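Local coordinates for (S)-ureidoglycine aminohydrolase cupin domain-containing protein (Pseudomonas syringae pv. tomato, PDB 3MYX) that is of unknown function but has a cupin fold and may be related to the ureidoglycine aminohydrolases of purine breakdown, at residues T77-G81 against T82-T86; A93-G96 against R97-V101; S140-P144 against S145-S149. All blocks are in the same frame, centred on the assembly; numbering follows the deposited sequence. Where two conformers were deposited one is given.

Contact 1 (T77-G81 against T82-T86); sequences TLTSG and TDSVT. With EDO (1,2-ethanediol), chain D.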
loop_
_atom_site.group_PDB
_atom_site.type_symbol
_atom_site.label_atom_id
_atom_site.label_comp_id
_atom_site.label_asym_id
_atom_site.label_seq_id
_atom_site.Cartn_x
_atom_site.Cartn_y
_atom_site.Cartn_z
ATOM N N THR A 77 13.412 -11.601 1.925
ATOM C CA THR A 77 13.580 -11.842 3.351
ATOM C C THR A 77 14.155 -10.572 3.978
ATOM O O THR A 77 15.199 -10.057 3.533
ATOM C CB THR A 77 14.478 -13.045 3.643
ATOM O OG1 THR A 77 13.838 -14.228 3.142
ATOM C CG2 THR A 77 14.725 -13.197 5.151
ATOM N N LEU A 78 13.424 -10.058 4.963
ATOM C CA LEU A 78 13.800 -8.885 5.726
ATOM C C LEU A 78 14.389 -9.388 7.040
ATOM O O LEU A 78 13.740 -10.152 7.754
ATOM C CB LEU A 78 12.560 -8.014 6.029
ATOM C CG LEU A 78 11.754 -7.550 4.820
ATOM C CD1 LEU A 78 10.477 -6.856 5.278
ATOM C CD2 LEU A 78 12.589 -6.624 3.915
ATOM N N THR A 79 15.600 -8.957 7.366
ATOM C CA THR A 79 16.243 -9.330 8.617
ATOM C C THR A 79 16.631 -8.070 9.392
ATOM O O THR A 79 17.135 -7.121 8.808
ATOM C CB THR A 79 17.489 -10.210 8.348
ATOM O OG1 THR A 79 17.142 -11.262 7.426
ATOM C CG2 THR A 79 18.022 -10.808 9.644
ATOM N N SER A 80 16.417 -8.085 10.702
ATOM C CA SER A 80 16.855 -7.042 11.603
ATOM C C SER A 80 17.262 -7.728 12.890
ATOM O O SER A 80 16.422 -8.209 13.631
ATOM C CB SER A 80 15.722 -6.055 11.869
ATOM O OG SER A 80 16.151 -4.994 12.719
ATOM N N GLY A 81 18.557 -7.764 13.161
ATOM C CA GLY A 81 19.064 -8.540 14.273
ATOM C C GLY A 81 18.513 -9.954 14.189
ATOM O O GLY A 81 18.562 -10.588 13.120
ATOM N N THR A 82 17.930 -10.420 15.295
ATOM C CA THR A 82 17.369 -11.772 15.359
ATOM C C THR A 82 15.971 -11.927 14.746
ATOM O O THR A 82 15.423 -13.030 14.724
ATOM C CB THR A 82 17.331 -12.257 16.831
ATOM O OG1 THR A 82 16.716 -11.241 17.633
ATOM C CG2 THR A 82 18.748 -12.522 17.342
ATOM N N ASP A 83 15.369 -10.844 14.256
ATOM C CA ASP A 83 14.076 -10.928 13.575
ATOM C C ASP A 83 14.281 -11.240 12.092
ATOM O O ASP A 83 15.188 -10.700 11.454
ATOM C CB ASP A 83 13.304 -9.608 13.664
ATOM C CG ASP A 83 12.567 -9.424 14.963
ATOM O OD1 ASP A 83 12.562 -10.316 15.836
ATOM O OD2 ASP A 83 11.934 -8.354 15.104
ATOM N N SER A 84 13.391 -12.050 11.534
ATOM C CA SER A 84 13.428 -12.414 10.116
ATOM C C SER A 84 11.995 -12.597 9.635
ATOM O O SER A 84 11.195 -13.287 10.291
ATOM C CB SER A 84 14.204 -13.724 9.925
ATOM O OG SER A 84 14.320 -14.083 8.558
ATOM N N VAL A 85 11.677 -11.978 8.500
ATOM C CA VAL A 85 10.366 -12.059 7.889
ATOM C C VAL A 85 10.566 -12.336 6.405
ATOM O O VAL A 85 11.254 -11.579 5.734
ATOM C CB VAL A 85 9.577 -10.733 8.090
ATOM C CG1 VAL A 85 8.319 -10.710 7.250
ATOM C CG2 VAL A 85 9.247 -10.504 9.590
ATOM N N THR A 86 9.966 -13.402 5.888
ATOM C CA THR A 86 10.038 -13.731 4.468
ATOM C C THR A 86 8.677 -13.491 3.838
ATOM O O THR A 86 7.662 -13.952 4.365
ATOM C CB THR A 86 10.504 -15.183 4.245
ATOM O OG1 THR A 86 11.852 -15.314 4.708
ATOM C CG2 THR A 86 10.420 -15.572 2.768
HETATM C C1 EDO D . 20.478 -6.989 10.431
HETATM O O1 EDO D . 20.466 -6.296 11.677
HETATM C C2 EDO D . 20.760 -6.009 9.311
HETATM O O2 EDO D . 22.069 -5.416 9.480
HETATM O O HOH W 1 17.133 -13.838 7.943
HETATM O O HOH W 2 17.557 -12.899 12.015
#

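Contact 2 (A93-G96 against R97-V101); sequences AVIG and RGTQV. With EDO (1,2-ethanediol), chain D.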
loop_
_atom_site.group_PDB
_atom_site.type_symbol
_atom_site.label_atom_id
_atom_site.label_comp_id
_atom_site.label_asym_id
_atom_site.label_seq_id
_atom_site.Cartn_x
_atom_site.Cartn_y
_atom_site.Cartn_z
ATOM N N ALA A 93 4.677 -6.687 4.593
ATOM C CA ALA A 93 5.307 -6.312 5.842
ATOM C C ALA A 93 5.575 -4.822 5.839
ATOM O O ALA A 93 5.529 -4.161 4.795
ATOM C CB ALA A 93 6.612 -7.074 6.073
ATOM N N VAL A 94 5.886 -4.316 7.029
ATOM C CA VAL A 94 6.247 -2.914 7.221
ATOM C C VAL A 94 7.656 -2.831 7.815
ATOM O O VAL A 94 7.984 -3.581 8.736
ATOM C CB VAL A 94 5.283 -2.210 8.220
ATOM C CG1 VAL A 94 5.635 -0.714 8.320
ATOM C CG2 VAL A 94 3.862 -2.432 7.793
ATOM N N ILE A 95 8.480 -1.953 7.254
ATOM C CA ILE A 95 9.765 -1.565 7.844
ATOM C C ILE A 95 9.544 -0.221 8.531
ATOM O O ILE A 95 9.215 0.768 7.869
ATOM C CB ILE A 95 10.858 -1.412 6.770
ATOM C CG1 ILE A 95 11.028 -2.716 5.979
ATOM C CG2 ILE A 95 12.166 -0.992 7.416
ATOM C CD1 ILE A 95 11.967 -2.621 4.770
ATOM N N GLY A 96 9.663 -0.174 9.850
ATOM C CA GLY A 96 9.507 1.070 10.540
ATOM C C GLY A 96 10.667 2.001 10.274
ATOM O O GLY A 96 11.803 1.571 9.942
ATOM N N ARG A 97 10.436 3.294 10.432
ATOM C CA ARG A 97 11.518 4.265 10.306
ATOM C C ARG A 97 12.618 3.958 11.344
ATOM O O ARG A 97 12.325 3.690 12.506
ATOM C CB ARG A 97 10.962 5.690 10.479
ATOM C CG ARG A 97 11.790 6.774 9.825
ATOM C CD ARG A 97 11.126 8.146 9.982
ATOM N NE ARG A 97 11.776 9.193 9.180
ATOM C CZ ARG A 97 11.384 9.631 7.970
ATOM N NH1 ARG A 97 10.287 9.143 7.354
ATOM N NH2 ARG A 97 12.108 10.587 7.356
ATOM N N GLY A 98 13.877 3.999 10.904
ATOM C CA GLY A 98 15.034 3.794 11.771
ATOM C C GLY A 98 15.495 2.363 11.896
ATOM O O GLY A 98 16.505 2.100 12.551
ATOM N N THR A 99 14.779 1.425 11.282
ATOM C CA THR A 99 15.112 0.010 11.404
ATOM C C THR A 99 16.461 -0.313 10.756
ATOM O O THR A 99 16.719 0.082 9.627
ATOM C CB THR A 99 14.022 -0.868 10.740
ATOM O OG1 THR A 99 12.728 -0.496 11.216
ATOM C CG2 THR A 99 14.226 -2.330 11.055
ATOM N N GLN A 100 17.310 -1.041 11.487
ATOM C CA GLN A 100 18.492 -1.642 10.880
ATOM C C GLN A 100 18.010 -2.886 10.153
ATOM O O GLN A 100 17.487 -3.814 10.770
ATOM C CB GLN A 100 19.527 -2.001 11.922
ATOM C CG GLN A 100 20.819 -2.484 11.324
ATOM C CD GLN A 100 21.721 -3.103 12.360
ATOM O OE1 GLN A 100 21.443 -4.187 12.860
ATOM N NE2 GLN A 100 22.812 -2.427 12.663
ATOM N N VAL A 101 18.107 -2.893 8.830
ATOM C CA VAL A 101 17.435 -3.938 8.061
ATOM C C VAL A 101 18.257 -4.369 6.860
ATOM O O VAL A 101 18.857 -3.538 6.161
ATOM C CB VAL A 101 16.007 -3.487 7.629
ATOM C CG1 VAL A 101 16.066 -2.272 6.710
ATOM C CG2 VAL A 101 15.234 -4.638 6.983
HETATM C C1 EDO D . 20.478 -6.989 10.431
HETATM O O1 EDO D . 20.466 -6.296 11.677
HETATM C C2 EDO D . 20.760 -6.009 9.311
HETATM O O2 EDO D . 22.069 -5.416 9.480
#

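Contact 3 (S140-P144 against S145-S149); sequences SPPDP and SIMIS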
loop_
_atom_site.group_PDB
_atom_site.type_symbol
_atom_site.label_atom_id
_atom_site.label_comp_id
_atom_site.label_asym_id
_atom_site.label_seq_id
_atom_site.Cartn_x
_atom_site.Cartn_y
_atom_site.Cartn_z
ATOM N N SER A 140 -15.486 1.747 10.823
ATOM C CA SER A 140 -16.478 2.703 10.326
ATOM C C SER A 140 -16.819 2.493 8.858
ATOM O O SER A 140 -15.918 2.427 8.016
ATOM C CB SER A 140 -15.981 4.148 10.462
ATOM O OG SER A 140 -15.914 4.548 11.814
ATOM N N PRO A 141 -18.130 2.419 8.540
ATOM C CA PRO A 141 -18.524 2.522 7.145
ATOM C C PRO A 141 -18.323 3.952 6.651
ATOM O O PRO A 141 -17.968 4.842 7.430
ATOM C CB PRO A 141 -20.012 2.119 7.143
ATOM C CG PRO A 141 -20.367 1.790 8.540
ATOM C CD PRO A 141 -19.285 2.263 9.443
ATOM N N PRO A 142 -18.544 4.191 5.353
ATOM C CA PRO A 142 -18.488 5.569 4.852
ATOM C C PRO A 142 -19.569 6.465 5.456
ATOM O O PRO A 142 -20.546 5.965 6.009
ATOM C CB PRO A 142 -18.700 5.404 3.340
ATOM C CG PRO A 142 -18.368 3.934 3.075
ATOM C CD PRO A 142 -18.886 3.239 4.293
ATOM N N ASP A 143 -19.385 7.777 5.306
ATOM C CA ASP A 143 -20.357 8.790 5.701
ATOM C C ASP A 143 -21.689 8.458 5.064
ATOM O O ASP A 143 -21.755 8.262 3.855
ATOM C CB ASP A 143 -19.859 10.153 5.183
ATOM C CG ASP A 143 -20.748 11.347 5.553
ATOM O OD1 ASP A 143 -21.929 11.232 5.913
ATOM O OD2 ASP A 143 -20.207 12.476 5.442
ATOM N N PRO A 144 -22.767 8.393 5.858
ATOM C CA PRO A 144 -24.077 8.094 5.275
ATOM C C PRO A 144 -24.480 9.018 4.120
ATOM O O PRO A 144 -25.161 8.580 3.178
ATOM C CB PRO A 144 -25.036 8.237 6.457
ATOM C CG PRO A 144 -24.211 8.061 7.641
ATOM C CD PRO A 144 -22.822 8.478 7.328
ATOM N N SER A 145 -24.006 10.260 4.158
ATOM C CA SER A 145 -24.387 11.279 3.180
ATOM C C SER A 145 -23.832 11.036 1.790
ATOM O O SER A 145 -24.301 11.640 0.827
ATOM C CB SER A 145 -23.956 12.676 3.671
ATOM O OG SER A 145 -22.559 12.864 3.534
ATOM N N ILE A 146 -22.834 10.162 1.670
ATOM C CA ILE A 146 -22.258 9.872 0.352
ATOM C C ILE A 146 -22.682 8.511 -0.201
ATOM O O ILE A 146 -22.218 8.106 -1.252
ATOM C CB ILE A 146 -20.725 10.047 0.328
ATOM C CG1 ILE A 146 -20.031 8.969 1.168
ATOM C CG2 ILE A 146 -20.325 11.481 0.791
ATOM C CD1 ILE A 146 -18.510 9.008 1.068
HETATM N N MSE A 147 -23.587 7.823 0.479
HETATM C CA MSE A 147 -23.955 6.460 0.112
HETATM C C MSE A 147 -24.986 6.426 -1.011
HETATM O O MSE A 147 -25.896 7.266 -1.053
HETATM C CB MSE A 147 -24.528 5.715 1.316
HETATM C CG MSE A 147 -23.546 5.456 2.423
HETATM SE SE MSE A 147 -21.926 4.510 1.903
HETATM C CE MSE A 147 -22.802 2.936 1.200
ATOM N N ILE A 148 -24.850 5.433 -1.893
ATOM C CA ILE A 148 -25.877 5.070 -2.892
ATOM C C ILE A 148 -26.589 3.804 -2.400
ATOM O O ILE A 148 -27.812 3.755 -2.329
ATOM C CB ILE A 148 -25.252 4.873 -4.294
ATOM C CG1 ILE A 148 -24.734 6.214 -4.813
ATOM C CG2 ILE A 148 -26.258 4.261 -5.290
ATOM C CD1 ILE A 148 -23.861 6.111 -6.020
ATOM N N SER A 149 -25.821 2.782 -2.033
ATOM C CA SER A 149 -26.366 1.551 -1.510
ATOM C C SER A 149 -26.649 1.718 -0.013
ATOM O O SER A 149 -26.260 2.725 0.600
ATOM C CB SER A 149 -25.335 0.436 -1.666
ATOM O OG SER A 149 -24.220 0.677 -0.825
HETATM O O HOH W 3 -27.058 9.021 1.249
#

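Contact 1 (T77-G81 against T82-T86)
Thr77 and Thr86 adopt matching torsions. In each, OG1 lies beside the backbone N and CG2 beside the carbonyl carbon (chi1 -64° and -65°). This turns the two hydroxyls toward each other, and Thr77 OG1 hydrogen-bonds Thr86 OG1 at 2.8 Å. Either hydroxyl could be the donor. CG2 of Thr77 leans along the same face and meets Ser84 OG at 3.5 Å. Thr79 and Ser84 form the next pair on this face. Their hydroxyls do not touch. In one conformer of Thr79 a water bonds both Thr79 OG1 and Ser84 OG; the bridge is doubtful, because Thr79 has a second conformer.

The contact is the closed end of an antiparallel beta hairpin, strands 75-80 and 83-88, joined by a type II' turn from Ser80 to Asp83. Gly81 takes the positive phi of this turn. Thr77-Thr86 and Thr79-Ser84 are non-hydrogen-bonded pairs. Leu78-Val85 and Ser80-Asp83 are hydrogen-bonded pairs, each with two bonds. Leu78 N reaches Val85 O at 2.8 Å, and Val85 N returns to Leu78 O at 2.9 Å. At the turn, Asp83 N meets Ser80 O at 2.9 Å.

Leu78 and Val85 point to the other face, where both rest on Ile127. Ser80 OG hydrogen-bonds Gln100 O, in the loop between strands 92-95 and 101-105. Gly81 N points out of the turn and donates to O1 of an ethanediol at 2.8 Å, almost straight (175°). The ethanediol probably comes from the crystallisation liquor.

Contact 2 (A93-G96 against R97-V101)
Gly96 O is gripped by two donors of one residue. Thr99 OG1 donates to Gly96 O at 2.6 Å, and Thr99 N donates to the same Gly96 O at 3.3 Å. Both come from the same face of the carbonyl, above its plane. The backbone bond closes a type II beta turn from Gly96 to Thr99. Gly98 takes the third position with phi 90°, the positive phi of such a turn. The turn lies in the link from strand 92-95 to strand 101-105, which joins strand 75-80 in a sheet.

The hydroxyl of Thr99 lies beside its own backbone N (chi1 -51°), which lets OG1 and N converge on one oxygen. Thr99 OG1 also has a hydrogen bond with Gly126 N. Ile95 CG2 packs on Thr99 CB at 3.8 Å, the side chains crossing at about a right angle. The same methyl touches Val101 CG1 at 4.2 Å. Gln100 OE1 accepts from O1 of an ethanediol at 2.6 Å.

Gly96 and Thr99 are both buried. The bonds of Thr99 OG1 to Gly96 O and Gly126 N hold the side-chain torsion and satisfy the hydroxyl, while the Thr99 N bond closes the turn.

Contact 3 (S140-P144 against S145-S149)
Asp143 and Ser145 meet through the aspartate carboxylate, which reaches forward along the chain. The CG of Asp143 lies anti to the backbone N (chi1 -178°), and this carries OD1 to Ser145. Ser145 N donates to Asp143 OD1 at 2.9 Å, nearly straight at 165°. It meets OD1 from above the carboxylate plane. Ser145 OG stands between its own backbone N and carbonyl carbon (chi1 75°). From there it gives a second, weak bond to Asp143 OD1 at 3.0 Å. One oxygen thus takes both the backbone and the side chain of Ser145. The bond from the amide two residues on makes this an Asx turn, and it leads into a short 3-10 segment.

Two backbone bonds form the 3-10 curl. Ile146 N donates to Asp143 O at 3.1 Å, and Met147 N to Pro144 O at 3.2 Å. A water donates to both Pro144 O and Met147 O.

The apolar part is carried by Met147, a selenomethionine. Its chain is bent at chi2 and chi3, so it curls back rather than stretching out. SE comes to 3.6 Å from Pro142 CB and also touches Pro142 CG, the two side chains crossing at about a right angle. The CG1 of Ile146 lies 3.3 Å from Asp143 O, and its CD1 touches Pro142 CB at 4.3 Å.

The whole turn lies at the surface, in the connection between strands 137-139 and 154-161. Pro142 and Met147 both lean on Tyr177 of strand 177-178. Ile146 is backbone hydrogen-bonded to Ile180, and Ile148 and Ser149 to Glu178.

The three contacts follow one another along the chain without overlap. Contacts 1 and 2 are neighbours, with centres about 10 Å apart. Strand 83-88 of contact 1 runs on to strand 92-95 of contact 2, and the 97-101 segment leads into strand 101-105, which pairs with strand 75-80. Leu78 packs on Ala93, Val101 packs near Thr79, and one ethanediol bridges Gly81 and Gln100. Contact 3 lies on the opposite side of the chain's centre, its centre about 41 Å from that of contact 1 and about 35 Å from that of contact 2. Contacts 1 and 2 thus belong to one region, joined by Ser80 OG and Gln100 O, while contact 3 is a separate surface turn beside strand 177-178.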